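Local coordinates for protein peroxiredoxin PRX1, mitochondrial (PDB 5YKJ) that probably reduces peroxides in yeast mitochondria as a 1-Cys thiol peroxidase, reset through the glutathione and thioredoxin systems, at residues A[21-26]-A[135-140]; A[32-37]-A[92-97]; A[47-52]-A[85-90]. All blocks are in the same frame, centred on the assembly; numbering follows the deposited sequence.

Contact 1 (A[21-26]-A[135-140]); sequences NFYDYL and PKKKIR
Tyr-23 of the short helix 22-26 meets Lys-137 in the turn between strands 129-133 and 139-144, a beta hairpin at one margin of the central sheet. The lysine chain is laid along the phenol from its hydroxyl end back to its root: CB sits by OH, and CG lies 3.6 Å from the ring centroid as a CH-pi contact. Lys-137 CD comes within 3.6 Å of Tyr-23 CD1, and Lys-137 CE reaches 3.7 Å from Tyr-23 CG. Bends at chi2 (-66°) and chi4 (-80°) fold the aliphatic part onto the ring and turn NZ away to Pro-135 O, 3.0 Å distant and approached from above the carbonyl plane. Gly-27 O is the stronger partner of NZ; at 5.5 Å from the ring centroid, its cation-pi pull on Tyr-23 is at most weak. Leu-26 CD1 adds a flank 4.0 Å from Lys-137 CD. The phenol is tied down by a bond from OH to Ala-8 O; a serine here would probably leave the lysine methylenes without their platform and Ala-8 O without this bond. This is helix-to-hairpin packing within a thioredoxin-like fold, made by a lysine lying flat on an aromatic face.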
loop_
_atom_site.group_PDB
_atom_site.type_symbol
_atom_site.label_atom_id
_atom_site.label_comp_id
_atom_site.label_asym_id
_atom_site.label_seq_id
_atom_site.Cartn_x
_atom_site.Cartn_y
_atom_site.Cartn_z
ATOM N N ASN A 21 7.080 -4.204 15.630
ATOM C CA ASN A 21 7.512 -2.846 15.502
ATOM C C ASN A 21 7.367 -2.707 13.968
ATOM O O ASN A 21 7.849 -3.493 13.283
ATOM C CB ASN A 21 8.923 -2.627 15.944
ATOM C CG ASN A 21 9.414 -1.255 15.583
ATOM O OD1 ASN A 21 10.009 -1.051 14.587
ATOM N ND2 ASN A 21 9.080 -0.329 16.399
ATOM N N PHE A 22 6.683 -1.682 13.492
ATOM C CA PHE A 22 6.427 -1.552 12.083
ATOM C C PHE A 22 7.642 -1.492 11.195
ATOM O O PHE A 22 7.696 -2.147 10.237
ATOM C CB PHE A 22 5.569 -0.285 11.910
ATOM C CG PHE A 22 5.017 -0.058 10.502
ATOM C CD1 PHE A 22 4.301 -1.020 9.868
ATOM C CD2 PHE A 22 5.192 1.125 9.866
ATOM C CE1 PHE A 22 3.829 -0.833 8.624
ATOM C CE2 PHE A 22 4.684 1.341 8.597
ATOM C CZ PHE A 22 3.979 0.358 7.992
ATOM N N TYR A 23 8.600 -0.672 11.549
ATOM C CA TYR A 23 9.807 -0.552 10.759
ATOM C C TYR A 23 10.573 -1.891 10.693
ATOM O O TYR A 23 11.053 -2.264 9.683
ATOM C CB TYR A 23 10.725 0.573 11.281
ATOM C CG TYR A 23 10.341 1.991 10.918
ATOM C CD1 TYR A 23 9.098 2.288 10.453
ATOM C CD2 TYR A 23 11.236 2.998 11.055
ATOM C CE1 TYR A 23 8.752 3.568 10.153
ATOM C CE2 TYR A 23 10.918 4.275 10.764
ATOM C CZ TYR A 23 9.666 4.559 10.282
ATOM O OH TYR A 23 9.365 5.827 9.970
ATOM N N ASP A 24 10.641 -2.560 11.831
ATOM C CA ASP A 24 11.290 -3.848 11.919
ATOM C C ASP A 24 10.571 -4.861 11.061
ATOM O O ASP A 24 11.205 -5.657 10.420
ATOM C CB ASP A 24 11.302 -4.334 13.362
ATOM C CG ASP A 24 12.324 -3.643 14.215
ATOM O OD1 ASP A 24 13.142 -2.944 13.698
ATOM O OD2 ASP A 24 12.261 -3.796 15.408
ATOM N N TYR A 25 9.253 -4.822 11.058
ATOM C CA TYR A 25 8.530 -5.756 10.242
ATOM C C TYR A 25 8.846 -5.542 8.765
ATOM O O TYR A 25 9.041 -6.455 8.032
ATOM C CB TYR A 25 6.977 -5.651 10.460
ATOM C CG TYR A 25 6.152 -6.368 9.388
ATOM C CD1 TYR A 25 6.041 -7.717 9.387
ATOM C CD2 TYR A 25 5.483 -5.676 8.413
ATOM C CE1 TYR A 25 5.332 -8.379 8.435
ATOM C CE2 TYR A 25 4.754 -6.320 7.458
ATOM C CZ TYR A 25 4.674 -7.677 7.457
ATOM O OH TYR A 25 3.959 -8.335 6.497
ATOM N N LEU A 26 8.829 -4.293 8.353
ATOM C CA LEU A 26 9.080 -3.950 6.984
ATOM C C LEU A 26 10.504 -4.240 6.539
ATOM O O LEU A 26 10.723 -4.628 5.481
ATOM C CB LEU A 26 8.787 -2.476 6.729
ATOM C CG LEU A 26 7.346 -2.009 6.718
ATOM C CD1 LEU A 26 7.304 -0.512 6.531
ATOM C CD2 LEU A 26 6.538 -2.744 5.669
ATOM N N PRO A 135 11.282 1.459 0.956
ATOM C CA PRO A 135 12.269 0.876 1.875
ATOM C C PRO A 135 12.888 1.883 2.838
ATOM O O PRO A 135 13.381 1.504 3.830
ATOM C CB PRO A 135 13.312 0.250 0.942
ATOM C CG PRO A 135 12.570 -0.061 -0.301
ATOM C CD PRO A 135 11.518 1.025 -0.429
ATOM N N LYS A 136 12.813 3.161 2.507
ATOM C CA LYS A 136 13.298 4.237 3.353
ATOM C C LYS A 136 12.180 4.802 4.235
ATOM O O LYS A 136 12.365 5.780 4.821
ATOM C CB LYS A 136 13.948 5.369 2.562
ATOM C CG LYS A 136 14.933 4.918 1.554
ATOM C CD LYS A 136 16.072 4.129 2.102
ATOM C CE LYS A 136 16.445 4.431 3.522
ATOM N NZ LYS A 136 16.993 5.786 3.745
ATOM N N LYS A 137 11.051 4.128 4.280
ATOM C CA LYS A 137 9.922 4.512 5.070
ATOM C C LYS A 137 9.197 5.762 4.601
ATOM O O LYS A 137 8.522 6.349 5.355
ATOM C CB LYS A 137 10.217 4.606 6.574
ATOM C CG LYS A 137 11.029 3.459 7.130
ATOM C CD LYS A 137 10.307 2.112 7.087
ATOM C CE LYS A 137 11.209 0.948 7.463
ATOM N NZ LYS A 137 12.095 0.474 6.380
ATOM N N LYS A 138 9.315 6.085 3.325
ATOM C CA LYS A 138 8.597 7.207 2.814
ATOM C C LYS A 138 7.287 6.750 2.250
ATOM O O LYS A 138 7.236 5.834 1.611
ATOM C CB LYS A 138 9.340 7.927 1.670
ATOM C CG LYS A 138 10.692 8.405 2.062
ATOM C CD LYS A 138 10.512 9.457 3.097
ATOM C CE LYS A 138 11.842 9.843 3.690
ATOM N NZ LYS A 138 12.092 11.264 3.516
ATOM N N ILE A 139 6.231 7.513 2.520
ATOM C CA ILE A 139 4.942 7.257 1.941
ATOM C C ILE A 139 5.038 7.770 0.499
ATOM O O ILE A 139 5.334 8.870 0.259
ATOM C CB ILE A 139 3.815 7.989 2.697
ATOM C CG1 ILE A 139 3.688 7.455 4.118
ATOM C CG2 ILE A 139 2.535 7.763 1.943
ATOM C CD1 ILE A 139 2.835 8.304 5.037
ATOM N N ARG A 140 4.773 6.893 -0.443
ATOM C CA ARG A 140 4.891 7.205 -1.845
ATOM C C ARG A 140 3.592 7.461 -2.610
ATOM O O ARG A 140 3.575 8.116 -3.586
ATOM C CB ARG A 140 5.734 6.133 -2.560
ATOM C CG ARG A 140 7.102 5.913 -1.938
ATOM C CD ARG A 140 8.043 7.076 -2.190
ATOM N NE ARG A 140 8.280 7.262 -3.604
ATOM C CZ ARG A 140 9.218 6.616 -4.260
ATOM N NH1 ARG A 140 10.031 5.822 -3.629
ATOM N NH2 ARG A 140 9.348 6.790 -5.546
HETATM O O HOH W 1 13.774 -1.051 8.852
#

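Contact 2 (A[32-37]-A[92-97]); sequences VLFSHP and VGFPII
Phe-34 and Leu-33 reach across the parallel part of the thioredoxin-like sheet to Phe-94 and Ile-97. Strand 63-69 runs between strand 30-36 and strand 96-98, so the backbones stay apart, at 9.3 Å from Phe-34 CA to Ile-96 CA, and the side chains bridge above and below the middle strand. Neighbours in a strand alternate, and Phe-34 therefore works on the sheet face under helix 46-53 while Leu-33 works on the other.

On the helix side both phenylalanines have CG wedged between the backbone N and the carbonyl carbon (chi1 52° for Phe-34 and 49° for Phe-94), an uncommon choice that sends the rings toward each other. The result is an offset edge-to-face pair, the edge of Phe-34 turned toward the face of Phe-94, with centroids 5.7 Å apart and planes at 87°. Phe-34 leads with CZ, which comes to 3.7 Å from CE1 of Phe-94 and 4.0 Å from its CZ. The His-36 ring lies edge to edge with Phe-34, CD2 facing the side of the phenyl group, and Phe-51 of helix 46-53 stacks with Phe-34.

On the other face, Leu-33 swings CG anti to its N, and CD1 meets CD1 of Ile-97 at 4.0 Å, the two chains crossing at about a right angle. The isoleucine gets there by extending CD1 nearly straight from CG1. Ile-66 of the intervening strand touches both, so the three form one hydrophobic layer.

All four side chains that touch are buried, and no hydrogen bond passes between the segments; apolar packing and the aromatic pair join them. Phe-94 is sandwiched as well: on the face turned from Phe-34, CG1 of Val-92 sits 3.6 Å above the ring plane, displaced toward the rim.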
loop_
_atom_site.group_PDB
_atom_site.type_symbol
_atom_site.label_atom_id
_atom_site.label_comp_id
_atom_site.label_asym_id
_atom_site.label_seq_id
_atom_site.Cartn_x
_atom_site.Cartn_y
_atom_site.Cartn_z
ATOM N N VAL A 32 2.859 -2.147 1.932
ATOM C CA VAL A 32 1.507 -1.734 1.650
ATOM C C VAL A 32 0.701 -1.870 2.963
ATOM O O VAL A 32 0.475 -2.945 3.424
ATOM C CB VAL A 32 0.857 -2.510 0.495
ATOM C CG1 VAL A 32 -0.578 -2.076 0.305
ATOM C CG2 VAL A 32 1.569 -2.277 -0.795
ATOM N N LEU A 33 0.313 -0.726 3.528
ATOM C CA LEU A 33 -0.489 -0.717 4.711
ATOM C C LEU A 33 -1.937 -0.387 4.275
ATOM O O LEU A 33 -2.155 0.637 3.732
ATOM C CB LEU A 33 0.032 0.276 5.729
ATOM C CG LEU A 33 -0.739 0.631 6.986
ATOM C CD1 LEU A 33 -0.853 -0.557 7.886
ATOM C CD2 LEU A 33 -0.140 1.851 7.672
ATOM N N PHE A 34 -2.858 -1.305 4.512
ATOM C CA PHE A 34 -4.231 -1.152 4.140
ATOM C C PHE A 34 -5.148 -1.225 5.367
ATOM O O PHE A 34 -4.955 -1.977 6.213
ATOM C CB PHE A 34 -4.677 -2.153 3.064
ATOM C CG PHE A 34 -4.371 -3.599 3.370
ATOM C CD1 PHE A 34 -3.217 -4.130 3.000
ATOM C CD2 PHE A 34 -5.252 -4.389 4.025
ATOM C CE1 PHE A 34 -2.937 -5.424 3.242
ATOM C CE2 PHE A 34 -4.982 -5.712 4.273
ATOM C CZ PHE A 34 -3.817 -6.211 3.898
ATOM N N SER A 35 -6.137 -0.346 5.353
ATOM C CA SER A 35 -7.004 -0.109 6.445
ATOM C C SER A 35 -8.471 -0.493 6.285
ATOM O O SER A 35 -8.996 -0.396 5.268
ATOM C CB SER A 35 -6.929 1.380 6.786
ATOM O OG SER A 35 -5.612 1.795 6.779
ATOM N N HIS A 36 -9.035 -0.949 7.397
ATOM C CA HIS A 36 -10.413 -1.357 7.499
ATOM C C HIS A 36 -11.059 -0.837 8.771
ATOM O O HIS A 36 -10.496 -0.849 9.763
ATOM C CB HIS A 36 -10.512 -2.889 7.420
ATOM C CG HIS A 36 -9.888 -3.424 6.190
ATOM N ND1 HIS A 36 -10.547 -3.504 5.001
ATOM C CD2 HIS A 36 -8.643 -3.870 5.952
ATOM C CE1 HIS A 36 -9.722 -3.924 4.076
ATOM N NE2 HIS A 36 -8.568 -4.169 4.628
ATOM N N PRO A 37 -12.312 -0.371 8.660
ATOM C CA PRO A 37 -13.006 0.138 9.836
ATOM C C PRO A 37 -13.368 -0.930 10.891
ATOM O O PRO A 37 -13.418 -0.630 12.019
ATOM C CB PRO A 37 -14.267 0.815 9.269
ATOM C CG PRO A 37 -13.974 1.045 7.847
ATOM C CD PRO A 37 -13.068 -0.051 7.431
ATOM N N VAL A 92 -2.995 -16.799 5.785
ATOM C CA VAL A 92 -2.895 -15.385 5.475
ATOM C C VAL A 92 -1.505 -15.061 6.000
ATOM O O VAL A 92 -1.304 -14.989 7.147
ATOM C CB VAL A 92 -3.909 -14.587 6.238
ATOM C CG1 VAL A 92 -3.720 -13.087 5.982
ATOM C CG2 VAL A 92 -5.282 -14.997 5.754
ATOM N N GLY A 93 -0.605 -14.825 5.092
ATOM C CA GLY A 93 0.778 -14.600 5.395
ATOM C C GLY A 93 1.282 -13.255 5.867
ATOM O O GLY A 93 2.450 -13.028 5.872
ATOM N N PHE A 94 0.381 -12.388 6.216
ATOM C CA PHE A 94 0.721 -11.085 6.689
ATOM C C PHE A 94 -0.120 -10.808 7.914
ATOM O O PHE A 94 -1.083 -11.383 8.160
ATOM C CB PHE A 94 0.493 -10.025 5.596
ATOM C CG PHE A 94 -0.849 -10.107 4.935
ATOM C CD1 PHE A 94 -1.950 -9.609 5.561
ATOM C CD2 PHE A 94 -1.009 -10.646 3.686
ATOM C CE1 PHE A 94 -3.183 -9.688 4.978
ATOM C CE2 PHE A 94 -2.237 -10.674 3.083
ATOM C CZ PHE A 94 -3.328 -10.224 3.738
ATOM N N PRO A 95 0.387 -9.856 8.682
ATOM C CA PRO A 95 -0.313 -9.472 9.884
ATOM C C PRO A 95 -1.490 -8.542 9.670
ATOM O O PRO A 95 -1.536 -7.855 8.722
ATOM C CB PRO A 95 0.719 -8.660 10.673
ATOM C CG PRO A 95 1.949 -8.615 9.876
ATOM C CD PRO A 95 1.614 -9.060 8.520
ATOM N N ILE A 96 -2.384 -8.584 10.627
ATOM C CA ILE A 96 -3.456 -7.645 10.718
ATOM C C ILE A 96 -3.276 -7.017 12.116
ATOM O O ILE A 96 -3.232 -7.702 13.063
ATOM C CB ILE A 96 -4.866 -8.232 10.583
ATOM C CG1 ILE A 96 -4.955 -9.071 9.307
ATOM C CG2 ILE A 96 -5.878 -7.108 10.515
ATOM C CD1 ILE A 96 -6.322 -9.561 8.994
ATOM N N ILE A 97 -3.152 -5.691 12.153
ATOM C CA ILE A 97 -2.953 -4.973 13.376
ATOM C C ILE A 97 -4.244 -4.825 14.199
ATOM O O ILE A 97 -5.219 -4.429 13.707
ATOM C CB ILE A 97 -2.414 -3.551 13.061
ATOM C CG1 ILE A 97 -1.055 -3.606 12.347
ATOM C CG2 ILE A 97 -2.404 -2.668 14.304
ATOM C CD1 ILE A 97 -0.764 -2.376 11.494
#

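Contact 3 (A[47-52]-A[85-90]); sequences EVSAFA and EIAKVK
Ser-49 of helix 46-53 faces Ala-87 in the last turn of helix 73-87, where two small residues let the backbones come together: their CA atoms are 5.1 Å apart. Both helices lie on the same side of the central sheet, and the contact joins the middle of one to the C-terminal end of the other.

Following the serine outward, CB points at the partner helix and rests on CB of Ala-87 at 3.6 Å, carbon on carbon. The next atom, OG, is set anti to the carbonyl carbon and beside the backbone N (chi1 -67°). There it grazes the same methyl, 3.8 Å from Ala-87 CB, and has CG2 of Ile-86 at 4.1 Å. Neither is a polar partner; OG hydrogen-bonds instead to Thr-45 O, just before the start of helix 46-53, and so has its polar partner within its own stretch of chain. The serine thus meets its neighbour chiefly through CB. Ile-83, one turn earlier in helix 73-87, also touches the serine.

Beyond Ala-87 the chain leaves the helix at Lys-88, whose phi is positive (57°), and this turn brings Val-89 back against the neighbouring helix. Its two methyls are spread over Ala-52: CG1 lies 4.2 Å from the carbonyl carbon C of Ala-52, and CG2 lies 4.3 Å from its CB. A polar link flanks this packing, for Lys-53 sends NZ to Ala-87 O at the helix end.

No hydrogen bond runs between the two segments themselves. Small side chains set the spacing, and with the serine hydroxyl paired to Thr-45 O the interface rests on the van der Waals fit of those side chains.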
loop_
_atom_site.group_PDB
_atom_site.type_symbol
_atom_site.label_atom_id
_atom_site.label_comp_id
_atom_site.label_asym_id
_atom_site.label_seq_id
_atom_site.Cartn_x
_atom_site.Cartn_y
_atom_site.Cartn_z
ATOM N N GLU A 47 -11.486 -7.976 0.157
ATOM C CA GLU A 47 -10.219 -7.318 -0.078
ATOM C C GLU A 47 -9.028 -8.019 0.584
ATOM O O GLU A 47 -8.050 -8.241 -0.023
ATOM C CB GLU A 47 -10.329 -5.844 0.381
ATOM C CG GLU A 47 -11.259 -4.977 -0.464
ATOM C CD GLU A 47 -11.437 -3.570 0.092
ATOM O OE1 GLU A 47 -11.400 -3.457 1.293
ATOM O OE2 GLU A 47 -11.661 -2.654 -0.666
ATOM N N VAL A 48 -9.189 -8.374 1.833
ATOM C CA VAL A 48 -8.154 -9.073 2.513
ATOM C C VAL A 48 -7.930 -10.447 1.877
ATOM O O VAL A 48 -6.872 -10.904 1.764
ATOM C CB VAL A 48 -8.395 -9.156 4.053
ATOM C CG1 VAL A 48 -7.253 -9.866 4.726
ATOM C CG2 VAL A 48 -8.491 -7.810 4.676
ATOM N N SER A 49 -9.007 -11.041 1.462
ATOM C CA SER A 49 -8.934 -12.331 0.798
ATOM C C SER A 49 -8.099 -12.235 -0.471
ATOM O O SER A 49 -7.325 -13.079 -0.755
ATOM C CB SER A 49 -10.383 -12.823 0.441
ATOM O OG SER A 49 -11.132 -13.120 1.572
ATOM N N ALA A 50 -8.321 -11.188 -1.233
ATOM C CA ALA A 50 -7.576 -11.007 -2.467
ATOM C C ALA A 50 -6.077 -10.778 -2.220
ATOM O O ALA A 50 -5.267 -11.344 -2.868
ATOM C CB ALA A 50 -8.192 -9.896 -3.307
ATOM N N PHE A 51 -5.761 -9.932 -1.249
ATOM C CA PHE A 51 -4.380 -9.691 -0.928
ATOM C C PHE A 51 -3.734 -10.980 -0.460
ATOM O O PHE A 51 -2.620 -11.216 -0.726
ATOM C CB PHE A 51 -4.237 -8.597 0.130
ATOM C CG PHE A 51 -4.371 -7.208 -0.419
ATOM C CD1 PHE A 51 -3.428 -6.691 -1.249
ATOM C CD2 PHE A 51 -5.428 -6.425 -0.072
ATOM C CE1 PHE A 51 -3.579 -5.420 -1.743
ATOM C CE2 PHE A 51 -5.586 -5.149 -0.587
ATOM C CZ PHE A 51 -4.656 -4.639 -1.417
ATOM N N ALA A 52 -4.479 -11.762 0.287
ATOM C CA ALA A 52 -3.931 -13.050 0.738
ATOM C C ALA A 52 -3.625 -13.995 -0.423
ATOM O O ALA A 52 -2.629 -14.613 -0.444
ATOM C CB ALA A 52 -4.866 -13.746 1.718
ATOM N N GLU A 85 -11.216 -19.479 4.584
ATOM C CA GLU A 85 -12.295 -20.237 3.975
ATOM C C GLU A 85 -12.842 -19.622 2.719
ATOM O O GLU A 85 -13.046 -20.305 1.762
ATOM C CB GLU A 85 -13.450 -20.467 4.963
ATOM C CG GLU A 85 -13.034 -21.074 6.284
ATOM C CD GLU A 85 -14.079 -20.992 7.388
ATOM O OE1 GLU A 85 -15.243 -20.740 7.066
ATOM O OE2 GLU A 85 -13.732 -21.220 8.563
ATOM N N ILE A 86 -13.105 -18.336 2.754
ATOM C CA ILE A 86 -13.621 -17.626 1.611
ATOM C C ILE A 86 -12.668 -17.520 0.450
ATOM O O ILE A 86 -13.039 -17.765 -0.659
ATOM C CB ILE A 86 -14.108 -16.252 2.048
ATOM C CG1 ILE A 86 -15.265 -16.420 3.001
ATOM C CG2 ILE A 86 -14.478 -15.366 0.869
ATOM C CD1 ILE A 86 -15.522 -15.165 3.771
ATOM N N ALA A 87 -11.449 -17.154 0.737
ATOM C CA ALA A 87 -10.430 -17.042 -0.263
ATOM C C ALA A 87 -9.858 -18.366 -0.722
ATOM O O ALA A 87 -9.185 -18.407 -1.694
ATOM C CB ALA A 87 -9.307 -16.209 0.257
ATOM N N LYS A 88 -10.104 -19.424 0.017
ATOM C CA LYS A 88 -9.497 -20.699 -0.273
ATOM C C LYS A 88 -7.982 -20.586 -0.282
ATOM O O LYS A 88 -7.354 -20.948 -1.215
ATOM C CB LYS A 88 -10.017 -21.353 -1.544
ATOM C CG LYS A 88 -11.500 -21.647 -1.465
ATOM C CD LYS A 88 -12.004 -22.429 -2.654
ATOM C CE LYS A 88 -12.670 -23.705 -2.206
ATOM N NZ LYS A 88 -13.936 -23.476 -1.500
ATOM N N VAL A 89 -7.441 -20.046 0.786
ATOM C CA VAL A 89 -6.014 -19.934 0.978
ATOM C C VAL A 89 -5.667 -20.693 2.264
ATOM O O VAL A 89 -6.423 -20.733 3.160
ATOM C CB VAL A 89 -5.486 -18.503 1.134
ATOM C CG1 VAL A 89 -5.432 -17.760 -0.206
ATOM C CG2 VAL A 89 -6.299 -17.751 2.138
ATOM N N LYS A 90 -4.506 -21.302 2.277
ATOM C CA LYS A 90 -4.027 -22.082 3.403
ATOM C C LYS A 90 -3.598 -21.301 4.634
ATOM O O LYS A 90 -3.616 -21.760 5.679
ATOM C CB LYS A 90 -2.966 -23.076 2.961
ATOM C CG LYS A 90 -3.467 -24.007 1.897
ATOM C CD LYS A 90 -2.417 -25.072 1.625
ATOM C CE LYS A 90 -2.743 -25.860 0.368
ATOM N NZ LYS A 90 -1.835 -27.033 0.213
#

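Overall arrangement
Contact 2 is the middle member. Its centre lies about 14 Å from that of contact 1 and about 12 Å from that of contact 3, whereas contacts 1 and 3 are about 24 Å apart between centres and do not touch. Tyr-25 joins the first two, its OH 3.2 Å from Pro-95 CD. Phe-94 joins the last two, CE2 lying 3.7 Å from Ala-52 CA. Contact 3 nests inside the loop closed by contact 2, and that inside contact 1. Between strand 30-36 and helix 46-53 sits Cys-44, found as S-hydroxycysteine, consistent with the peroxidatic cysteine; nearby, His-36 CE1 packs 3.3 Å from Glu-47 OE1, and Glu-47 is salt-bridged to Arg-128.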